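Local structure of oxidoreductase (Azotobacter vinelandii, 7D5M) at residues A[54-57]-A[58-62]; A[72-75]-A[76-80]; A[154-158]-A[159-163]; A[216-219]-A[220-223]. The protein probably acts as an NAD(H)-dependent oxidoreductase of the inositol dehydrogenase-like Gfo/Idh/MocA family, binding NAD in a Rossmann domain. All coordinates share one frame; numbering follows the deposited sequence.

Contact 1 (A[54-57]-A[58-62]); sequences REFG and VQLGV
Phe56 and Leu60, one helical turn apart, make the apolar part of this contact. Leu60 CG stands over one face of the Phe56 ring, 4.1 Å from its centroid and 14° off the normal, a CH-pi contact offset toward the rim. The branch reaches further: Leu60 CD1 touches Phe56 CE2 at 3.6 Å, while CD2 approaches CZ. Phe56 has CG anti to its amide nitrogen (chi1 -175°), which swings the ring alongside the helix toward the following turn. With an alanine at Phe56, Leu60 would probably lose the flat surface it rests on, opening a gap beside Arg30 of helix 26-34, which both side chains touch.

The backbone bonds change character along the segment. Val58 N to Arg54 O, at 3.0 Å, is still a regular helical bond. Leu60 N bonds mainly to Phe56 O, at 2.9 Å, and only weakly to Gly57 O, whose principal donor is Val62 N at 2.9 Å, above the carbonyl plane. Val62 CB also packs on Gly57 O, at 3.3 Å.

The polar links run through a water and through neighbouring residues. Water 1 donates to Glu55 O and accepts from Gln59 NE2 at 2.8 Å, bridging two successive turns. Glu55 OE1 pairs with Arg21, and Gln59 O receives a bond from Gln37 of the second subunit.

Gly61 has positive phi (87°), and its N bonds back to Val58 O at 2.9 Å; together with the Val62 N to Gly57 O bond this defines a Schellman motif, closing helix 50-59 of the Rossmann domain.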
loop_
_atom_site.group_PDB
_atom_site.type_symbol
_atom_site.label_atom_id
_atom_site.label_comp_id
_atom_site.label_asym_id
_atom_site.label_seq_id
_atom_site.Cartn_x
_atom_site.Cartn_y
_atom_site.Cartn_z
ATOM N N ARG A 54 -23.918 35.218 -17.353
ATOM C CA ARG A 54 -23.658 36.584 -16.841
ATOM C C ARG A 54 -23.764 36.584 -15.311
ATOM O O ARG A 54 -22.899 37.200 -14.666
ATOM C CB ARG A 54 -24.610 37.614 -17.454
ATOM C CG ARG A 54 -24.369 39.023 -16.936
ATOM C CD ARG A 54 -25.091 40.106 -17.713
ATOM N NE ARG A 54 -24.535 40.270 -19.051
ATOM C CZ ARG A 54 -25.148 39.939 -20.191
ATOM N NH1 ARG A 54 -26.366 39.417 -20.189
ATOM N NH2 ARG A 54 -24.526 40.134 -21.339
ATOM N N GLU A 55 -24.791 35.946 -14.745
ATOM C CA GLU A 55 -24.926 35.813 -13.269
ATOM C C GLU A 55 -23.609 35.276 -12.701
ATOM O O GLU A 55 -23.117 35.828 -11.696
ATOM C CB GLU A 55 -26.040 34.848 -12.873
ATOM C CG GLU A 55 -27.431 35.412 -13.034
ATOM C CD GLU A 55 -28.513 34.366 -12.830
ATOM O OE1 GLU A 55 -28.219 33.316 -12.214
ATOM O OE2 GLU A 55 -29.637 34.588 -13.301
ATOM N N PHE A 56 -23.075 34.220 -13.311
ATOM C CA PHE A 56 -21.869 33.513 -12.801
ATOM C C PHE A 56 -20.631 34.393 -13.022
ATOM O O PHE A 56 -19.820 34.543 -12.085
ATOM C CB PHE A 56 -21.723 32.129 -13.440
ATOM C CG PHE A 56 -20.590 31.315 -12.869
ATOM C CD1 PHE A 56 -20.521 31.066 -11.506
ATOM C CD2 PHE A 56 -19.609 30.781 -13.689
ATOM C CE1 PHE A 56 -19.478 30.322 -10.979
ATOM C CE2 PHE A 56 -18.581 30.020 -13.160
ATOM C CZ PHE A 56 -18.515 29.799 -11.806
ATOM N N GLY A 57 -20.469 34.957 -14.225
ATOM C CA GLY A 57 -19.355 35.877 -14.533
ATOM C C GLY A 57 -19.245 36.966 -13.476
ATOM O O GLY A 57 -18.119 37.219 -12.985
ATOM N N VAL A 58 -20.379 37.543 -13.075
ATOM C CA VAL A 58 -20.409 38.633 -12.051
ATOM C C VAL A 58 -19.906 38.071 -10.717
ATOM O O VAL A 58 -19.090 38.771 -10.060
ATOM C CB VAL A 58 -21.798 39.283 -11.929
ATOM C CG1 VAL A 58 -21.916 40.155 -10.683
ATOM C CG2 VAL A 58 -22.116 40.087 -13.184
ATOM N N GLN A 59 -20.287 36.840 -10.363
ATOM C CA GLN A 59 -19.832 36.206 -9.094
ATOM C C GLN A 59 -18.337 35.863 -9.187
ATOM O O GLN A 59 -17.698 35.730 -8.117
ATOM C CB GLN A 59 -20.725 35.019 -8.727
ATOM C CG GLN A 59 -22.145 35.426 -8.335
ATOM C CD GLN A 59 -22.215 36.653 -7.447
ATOM O OE1 GLN A 59 -21.610 36.711 -6.373
ATOM N NE2 GLN A 59 -22.959 37.664 -7.884
ATOM N N LEU A 60 -17.790 35.749 -10.402
ATOM C CA LEU A 60 -16.334 35.566 -10.648
ATOM C C LEU A 60 -15.602 36.910 -10.692
ATOM O O LEU A 60 -14.365 36.880 -10.883
ATOM C CB LEU A 60 -16.113 34.804 -11.958
ATOM C CG LEU A 60 -16.537 33.340 -11.974
ATOM C CD1 LEU A 60 -16.267 32.728 -13.341
ATOM C CD2 LEU A 60 -15.828 32.534 -10.892
ATOM N N GLY A 61 -16.311 38.034 -10.540
ATOM C CA GLY A 61 -15.725 39.388 -10.498
ATOM C C GLY A 61 -15.560 40.001 -11.881
ATOM O O GLY A 61 -14.856 41.019 -11.993
ATOM N N VAL A 62 -16.206 39.436 -12.904
ATOM C CA VAL A 62 -16.139 39.938 -14.308
ATOM C C VAL A 62 -17.183 41.044 -14.493
ATOM O O VAL A 62 -18.297 40.907 -13.981
ATOM C CB VAL A 62 -16.331 38.803 -15.328
ATOM C CG1 VAL A 62 -16.225 39.296 -16.765
ATOM C CG2 VAL A 62 -15.336 37.680 -15.084
HETATM O O HOH W 1 -24.689 37.189 -10.076
#

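Contact 2 (A[72-75]-A[76-80]); sequences RTLF and EQEAR
Helix 71-78 of the NAD-binding Rossmann domain carries this contact, in which Thr73 meets Gln77 and Leu74 meets Glu78, each pair one turn apart. Thr73 and Gln77 lie side by side and point the same way, with Thr73 CG2 against Gln77 CG at 3.7 Å. The methyl is available for this because OG1 takes the position beside the backbone N (chi1 -54°) and bonds there to Asp70. Gln77 bends at chi2 and brings its NE2 over the centre of the Arg80 guanidinium face, 3.4 Å above the plane.

On the buried side Leu74 CD1 touches Glu78 CG at 3.9 Å, and both side chains reach Ala43 of strand 39-45. The successive backbone bonds are sound: Gln77 N reaches Thr73 O at 2.8 Å, and Glu78 N and Ala79 N continue the same i to i+4 pattern to Leu74 O and Phe75 O.

The Glu78 carboxylate is buried yet well paired: OE1 meets Arg66 and the backbone N of Ile85, OE2 the hydroxyl of Tyr68. Such partners would be expected to favour the charged form, whereas Glu76 and Arg80, on the exposed side, attract each other only across a long 3.9 Å pair between OE2 and NH2.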
loop_
_atom_site.group_PDB
_atom_site.type_symbol
_atom_site.label_atom_id
_atom_site.label_comp_id
_atom_site.label_asym_id
_atom_site.label_seq_id
_atom_site.Cartn_x
_atom_site.Cartn_y
_atom_site.Cartn_z
ATOM N N ARG A 72 -18.466 34.350 -30.502
ATOM C CA ARG A 72 -18.274 35.262 -31.668
ATOM C C ARG A 72 -18.376 36.704 -31.167
ATOM O O ARG A 72 -17.514 37.530 -31.532
ATOM C CB ARG A 72 -19.246 34.957 -32.817
ATOM C CG ARG A 72 -19.125 33.533 -33.342
ATOM C CD ARG A 72 -20.239 33.053 -34.270
ATOM N NE ARG A 72 -21.599 33.297 -33.792
ATOM C CZ ARG A 72 -22.198 32.705 -32.752
ATOM N NH1 ARG A 72 -21.567 31.805 -32.012
ATOM N NH2 ARG A 72 -23.452 33.022 -32.456
ATOM N N THR A 73 -19.382 37.001 -30.352
ATOM C CA THR A 73 -19.578 38.349 -29.764
ATOM C C THR A 73 -18.400 38.667 -28.845
ATOM O O THR A 73 -17.869 39.786 -28.912
ATOM C CB THR A 73 -20.901 38.455 -29.005
ATOM O OG1 THR A 73 -21.899 38.045 -29.943
ATOM C CG2 THR A 73 -21.135 39.854 -28.477
ATOM N N LEU A 74 -18.005 37.707 -28.006
ATOM C CA LEU A 74 -16.822 37.878 -27.131
ATOM C C LEU A 74 -15.641 38.376 -27.973
ATOM O O LEU A 74 -15.074 39.422 -27.619
ATOM C CB LEU A 74 -16.505 36.546 -26.455
ATOM C CG LEU A 74 -15.133 36.449 -25.796
ATOM C CD1 LEU A 74 -15.057 37.308 -24.544
ATOM C CD2 LEU A 74 -14.826 34.997 -25.472
ATOM N N PHE A 75 -15.286 37.669 -29.050
ATOM C CA PHE A 75 -14.079 37.984 -29.859
ATOM C C PHE A 75 -14.281 39.338 -30.551
ATOM O O PHE A 75 -13.353 40.157 -30.496
ATOM C CB PHE A 75 -13.742 36.867 -30.849
ATOM C CG PHE A 75 -13.521 35.515 -30.218
ATOM C CD1 PHE A 75 -13.171 35.399 -28.880
ATOM C CD2 PHE A 75 -13.658 34.355 -30.963
ATOM C CE1 PHE A 75 -12.979 34.152 -28.303
ATOM C CE2 PHE A 75 -13.463 33.109 -30.383
ATOM C CZ PHE A 75 -13.133 33.010 -29.054
ATOM N N GLU A 76 -15.457 39.585 -31.136
ATOM C CA GLU A 76 -15.721 40.827 -31.917
ATOM C C GLU A 76 -15.700 42.042 -30.980
ATOM O O GLU A 76 -15.032 43.032 -31.334
ATOM C CB GLU A 76 -17.047 40.738 -32.685
ATOM C CG GLU A 76 -17.433 42.042 -33.377
ATOM C CD GLU A 76 -18.729 42.012 -34.178
ATOM O OE1 GLU A 76 -19.614 41.176 -33.858
ATOM O OE2 GLU A 76 -18.852 42.830 -35.129
ATOM N N GLN A 77 -16.398 41.974 -29.841
ATOM C CA GLN A 77 -16.530 43.111 -28.888
ATOM C C GLN A 77 -15.181 43.369 -28.216
ATOM O O GLN A 77 -14.804 44.548 -28.063
ATOM C CB GLN A 77 -17.628 42.848 -27.857
ATOM C CG GLN A 77 -19.037 42.918 -28.430
ATOM C CD GLN A 77 -19.309 44.255 -29.076
ATOM O OE1 GLN A 77 -19.098 45.310 -28.477
ATOM N NE2 GLN A 77 -19.759 44.214 -30.317
ATOM N N GLU A 78 -14.463 42.309 -27.825
ATOM C CA GLU A 78 -13.166 42.473 -27.120
ATOM C C GLU A 78 -12.144 43.124 -28.064
ATOM O O GLU A 78 -11.343 43.930 -27.582
ATOM C CB GLU A 78 -12.711 41.131 -26.537
ATOM C CG GLU A 78 -13.503 40.755 -25.295
ATOM C CD GLU A 78 -13.183 41.603 -24.075
ATOM O OE1 GLU A 78 -11.967 41.731 -23.751
ATOM O OE2 GLU A 78 -14.142 42.138 -23.455
ATOM N N ALA A 79 -12.186 42.800 -29.359
ATOM C CA ALA A 79 -11.278 43.333 -30.409
ATOM C C ALA A 79 -11.373 44.867 -30.461
ATOM O O ALA A 79 -10.414 45.504 -30.917
ATOM C CB ALA A 79 -11.625 42.719 -31.748
ATOM N N ARG A 80 -12.495 45.436 -30.018
ATOM C CA ARG A 80 -12.756 46.899 -30.104
ATOM C C ARG A 80 -12.074 47.643 -28.948
ATOM O O ARG A 80 -11.921 48.874 -29.065
ATOM C CB ARG A 80 -14.260 47.166 -30.093
ATOM C CG ARG A 80 -14.997 46.655 -31.321
ATOM C CD ARG A 80 -16.443 47.089 -31.210
ATOM N NE ARG A 80 -17.332 46.537 -32.220
ATOM C CZ ARG A 80 -18.645 46.768 -32.270
ATOM N NH1 ARG A 80 -19.223 47.545 -31.368
ATOM N NH2 ARG A 80 -19.379 46.218 -33.221
#

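Contact 3 (A[154-158]-A[159-163]); sequences RAMIA and DGELG
Met156 and Glu161 cross at about a right angle on the densely packed side of this helix end. The Glu161 carboxylate lies against the methionine stem, with OE2 3.6 Å from Met156 CG, and OE1 near the terminal methyl, CE. Glu161 arrives there with CG anti to its carbonyl carbon (chi1 -67°) and the chain extended beyond, so its aliphatic part runs past Met156 O. OE2 also bonds to His312, which gives this acid a polar partner; Phe294 of strand 291-296 touches both Met156 and Glu161.

Next to it, Leu162 CD1 meets Ile157 CG1 at 3.8 Å, and both side chains continue onto Val275 and Leu282. Through them the end of helix 148-158 is anchored on the large mixed sheet of the C-terminal alpha/beta domain.

The backbone turn between these two packed pairs is a Schellman motif. Glu161 N bonds to Met156 O at 3.0 Å, nearly straight at 160°, and Gly160 N to Ile157 O at 3.0 Å, approaching from far above the carbonyl plane. Gly160 takes positive phi (80°), and the same glycine opens a type I beta turn that ends at Gly163.

The other side is looser and exposed. Ala158 and Asp159 sit there; Asp159 N reaches Ala155 O at 3.1 Å and Met156 O only weakly, and the aspartate side chain turns from the last helical turn and touches His312. At the mouth of the turn, beside Ile157 and Leu162 and apart from Asp159, water 2 donates to Ile157 O at 2.9 Å and to Gly163 O, and accepts from Leu162 N at 2.9 Å.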
loop_
_atom_site.group_PDB
_atom_site.type_symbol
_atom_site.label_atom_id
_atom_site.label_comp_id
_atom_site.label_asym_id
_atom_site.label_seq_id
_atom_site.Cartn_x
_atom_site.Cartn_y
_atom_site.Cartn_z
ATOM N N ARG A 154 10.722 11.120 -17.701
ATOM C CA ARG A 154 11.290 11.464 -19.029
ATOM C C ARG A 154 12.816 11.453 -18.936
ATOM O O ARG A 154 13.467 10.851 -19.805
ATOM C CB ARG A 154 10.833 12.846 -19.499
ATOM C CG ARG A 154 11.364 13.217 -20.877
ATOM C CD ARG A 154 11.346 14.706 -21.122
ATOM N NE ARG A 154 12.315 15.360 -20.246
ATOM C CZ ARG A 154 13.643 15.296 -20.366
ATOM N NH1 ARG A 154 14.217 14.604 -21.342
ATOM N NH2 ARG A 154 14.399 15.936 -19.495
ATOM N N ALA A 155 13.359 12.146 -17.938
ATOM C CA ALA A 155 14.812 12.365 -17.776
ATOM C C ALA A 155 15.498 11.027 -17.493
ATOM O O ALA A 155 16.599 10.791 -18.029
ATOM C CB ALA A 155 15.071 13.371 -16.688
ATOM N N MET A 156 14.877 10.174 -16.666
ATOM C CA MET A 156 15.474 8.858 -16.316
ATOM C C MET A 156 15.567 8.001 -17.579
ATOM O O MET A 156 16.602 7.337 -17.789
ATOM C CB MET A 156 14.633 8.138 -15.257
ATOM C CG MET A 156 14.705 8.794 -13.904
ATOM S SD MET A 156 13.441 8.106 -12.830
ATOM C CE MET A 156 14.148 6.496 -12.475
ATOM N N ILE A 157 14.516 8.000 -18.386
ATOM C CA ILE A 157 14.436 7.188 -19.632
ATOM C C ILE A 157 15.522 7.690 -20.590
ATOM O O ILE A 157 16.262 6.842 -21.134
ATOM C CB ILE A 157 13.019 7.239 -20.230
ATOM C CG1 ILE A 157 12.033 6.477 -19.335
ATOM C CG2 ILE A 157 13.004 6.706 -21.657
ATOM C CD1 ILE A 157 10.577 6.725 -19.645
ATOM N N ALA A 158 15.616 9.010 -20.779
ATOM C CA ALA A 158 16.589 9.648 -21.701
ATOM C C ALA A 158 18.031 9.333 -21.284
ATOM O O ALA A 158 18.886 9.238 -22.189
ATOM C CB ALA A 158 16.338 11.129 -21.778
ATOM N N ASP A 159 18.296 9.160 -19.989
ATOM C CA ASP A 159 19.640 8.879 -19.423
ATOM C C ASP A 159 19.919 7.365 -19.397
ATOM O O ASP A 159 20.972 6.983 -18.875
ATOM C CB ASP A 159 19.773 9.477 -18.022
ATOM C CG ASP A 159 21.195 9.813 -17.601
ATOM O OD1 ASP A 159 22.097 9.828 -18.471
ATOM O OD2 ASP A 159 21.390 10.057 -16.397
ATOM N N GLY A 160 19.005 6.534 -19.901
ATOM C CA GLY A 160 19.199 5.075 -20.040
ATOM C C GLY A 160 18.982 4.307 -18.746
ATOM O O GLY A 160 19.412 3.124 -18.682
ATOM N N GLU A 161 18.317 4.905 -17.747
ATOM C CA GLU A 161 18.179 4.293 -16.400
ATOM C C GLU A 161 17.304 3.033 -16.492
ATOM O O GLU A 161 17.460 2.176 -15.620
ATOM C CB GLU A 161 17.621 5.280 -15.375
ATOM C CG GLU A 161 18.573 6.420 -15.072
ATOM C CD GLU A 161 18.236 7.269 -13.858
ATOM O OE1 GLU A 161 17.987 6.673 -12.796
ATOM O OE2 GLU A 161 18.277 8.533 -13.978
ATOM N N LEU A 162 16.433 2.917 -17.497
ATOM C CA LEU A 162 15.561 1.724 -17.682
ATOM C C LEU A 162 16.211 0.716 -18.638
ATOM O O LEU A 162 15.662 -0.381 -18.769
ATOM C CB LEU A 162 14.185 2.123 -18.216
ATOM C CG LEU A 162 13.360 3.082 -17.362
ATOM C CD1 LEU A 162 11.899 3.003 -17.751
ATOM C CD2 LEU A 162 13.521 2.814 -15.881
ATOM N N GLY A 163 17.352 1.044 -19.253
ATOM C CA GLY A 163 17.885 0.263 -20.383
ATOM C C GLY A 163 17.026 0.452 -21.618
ATOM O O GLY A 163 16.391 1.516 -21.755
HETATM O O HOH W 2 16.137 4.124 -20.171
#

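Contact 4 (A[216-219]-A[220-223]); sequences VMLP and EFRI
Arg222 NH1 is engaged by two backbone oxygens: it donates to Pro219 O at 2.9 Å, with an N-H...O angle of 162°, and to Phe221 O at 3.0 Å. Both oxygens lie near the guanidinium plane, Pro219 O directly in it at the edge, so the two bonds fix the rotation of the group. The chain reaches back because it bends at CB-CG (chi2 -66°), which folds the guanidinium over the turn it follows. Glu220 OE1 adds charge at 3.9 Å from Arg222 NH2, a long pair held by charge alone, since the oxygen is far from the plane in which the guanidinium hydrogens lie.

Apart from these polar bonds, Leu218 and Phe221 pack together. Leu218 CD2 stands over one face of the Phe221 ring, 4.1 Å from the centroid and 16° off the normal, a CH-pi contact displaced toward the rim; Leu218 CB lies 3.9 Å from Phe221 CG. Tyr250 of strand 243-250 stacks edge-to-face with the same phenylalanine, and Ile165 touches both Leu218 and Phe221. A serine in place of Phe221 would probably leave Leu218 CD2 without its aromatic cover and deprive Tyr250 of its ring partner.

Phe221 N bonds to Leu218 O at 3.1 Å, with the donor high above the carbonyl plane. This closes a type I beta turn with Pro219 and Glu220 at its two central positions, a tight connection that carries the chain from helix 202-217 into strand 223-231 of the C-terminal domain's mixed sheet.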
loop_
_atom_site.group_PDB
_atom_site.type_symbol
_atom_site.label_atom_id
_atom_site.label_comp_id
_atom_site.label_asym_id
_atom_site.label_seq_id
_atom_site.Cartn_x
_atom_site.Cartn_y
_atom_site.Cartn_z
ATOM N N VAL A 216 5.286 12.304 -23.571
ATOM C CA VAL A 216 6.246 13.144 -22.800
ATOM C C VAL A 216 7.459 12.286 -22.424
ATOM O O VAL A 216 8.591 12.781 -22.545
ATOM C CB VAL A 216 5.599 13.780 -21.554
ATOM C CG1 VAL A 216 6.615 14.572 -20.743
ATOM C CG2 VAL A 216 4.418 14.659 -21.936
ATOM N N MET A 217 7.240 11.059 -21.949
ATOM C CA MET A 217 8.319 10.195 -21.400
ATOM C C MET A 217 9.184 9.610 -22.524
ATOM O O MET A 217 10.386 9.409 -22.279
ATOM C CB MET A 217 7.721 9.051 -20.579
ATOM C CG MET A 217 7.047 9.508 -19.323
ATOM S SD MET A 217 6.495 8.089 -18.338
ATOM C CE MET A 217 5.656 8.938 -17.001
ATOM N N LEU A 218 8.589 9.360 -23.692
ATOM C CA LEU A 218 9.209 8.649 -24.844
ATOM C C LEU A 218 8.981 9.482 -26.100
ATOM O O LEU A 218 8.242 9.084 -27.002
ATOM C CB LEU A 218 8.588 7.252 -24.961
ATOM C CG LEU A 218 8.790 6.351 -23.741
ATOM C CD1 LEU A 218 7.668 5.334 -23.615
ATOM C CD2 LEU A 218 10.137 5.643 -23.784
ATOM N N PRO A 219 9.568 10.700 -26.154
ATOM C CA PRO A 219 9.264 11.653 -27.219
ATOM C C PRO A 219 9.651 11.172 -28.627
ATOM O O PRO A 219 9.038 11.647 -29.578
ATOM C CB PRO A 219 10.066 12.904 -26.814
ATOM C CG PRO A 219 11.184 12.363 -25.954
ATOM C CD PRO A 219 10.544 11.225 -25.185
ATOM N N GLU A 220 10.636 10.272 -28.733
ATOM C CA GLU A 220 11.168 9.776 -30.036
ATOM C C GLU A 220 10.421 8.515 -30.464
ATOM O O GLU A 220 10.633 8.067 -31.599
ATOM C CB GLU A 220 12.669 9.485 -29.968
ATOM C CG GLU A 220 13.528 10.712 -29.702
ATOM C CD GLU A 220 13.015 12.009 -30.307
ATOM O OE1 GLU A 220 12.679 12.016 -31.515
ATOM O OE2 GLU A 220 12.937 13.009 -29.565
ATOM N N PHE A 221 9.574 7.955 -29.600
ATOM C CA PHE A 221 8.797 6.734 -29.923
ATOM C C PHE A 221 7.736 7.071 -30.968
ATOM O O PHE A 221 7.098 8.135 -30.882
ATOM C CB PHE A 221 8.198 6.091 -28.670
ATOM C CG PHE A 221 9.115 5.052 -28.084
ATOM C CD1 PHE A 221 10.452 5.342 -27.860
ATOM C CD2 PHE A 221 8.649 3.783 -27.787
ATOM C CE1 PHE A 221 11.302 4.381 -27.342
ATOM C CE2 PHE A 221 9.504 2.825 -27.268
ATOM C CZ PHE A 221 10.828 3.126 -27.068
ATOM N N ARG A 222 7.572 6.156 -31.922
ATOM C CA ARG A 222 6.590 6.269 -33.024
ATOM C C ARG A 222 5.783 4.980 -33.086
ATOM O O ARG A 222 6.391 3.904 -33.174
ATOM C CB ARG A 222 7.296 6.505 -34.359
ATOM C CG ARG A 222 8.096 7.797 -34.410
ATOM C CD ARG A 222 7.235 9.043 -34.326
ATOM N NE ARG A 222 8.088 10.224 -34.409
ATOM C CZ ARG A 222 8.574 10.900 -33.369
ATOM N NH1 ARG A 222 8.275 10.550 -32.127
ATOM N NH2 ARG A 222 9.358 11.942 -33.579
ATOM N N ILE A 223 4.462 5.101 -33.071
ATOM C CA ILE A 223 3.551 3.942 -33.247
ATOM C C ILE A 223 3.610 3.525 -34.721
ATOM O O ILE A 223 3.387 4.397 -35.600
ATOM C CB ILE A 223 2.122 4.282 -32.787
ATOM C CG1 ILE A 223 2.093 4.799 -31.347
ATOM C CG2 ILE A 223 1.210 3.082 -32.975
ATOM C CD1 ILE A 223 0.837 5.555 -30.999
#

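Contacts 1 and 2 belong to successive helices of the Rossmann domain, their centres 18 Å apart without touching; contacts 3 and 4 lie in the C-terminal domain, on the opposite side of the chain's centre. The latter two do meet: Ile157 CG2 packs on Leu218 CD2 at 3.7 Å, joining the ends of helices 148-158 and 202-217. Contacts 1 and 3 share a glycine-based Schellman ending, whereas contact 4 closes with a beta turn and contact 2 still follows helical bonding. The first three are partly buried and contact 4 is a surface contact; a second subunit reaches contact 1 alone.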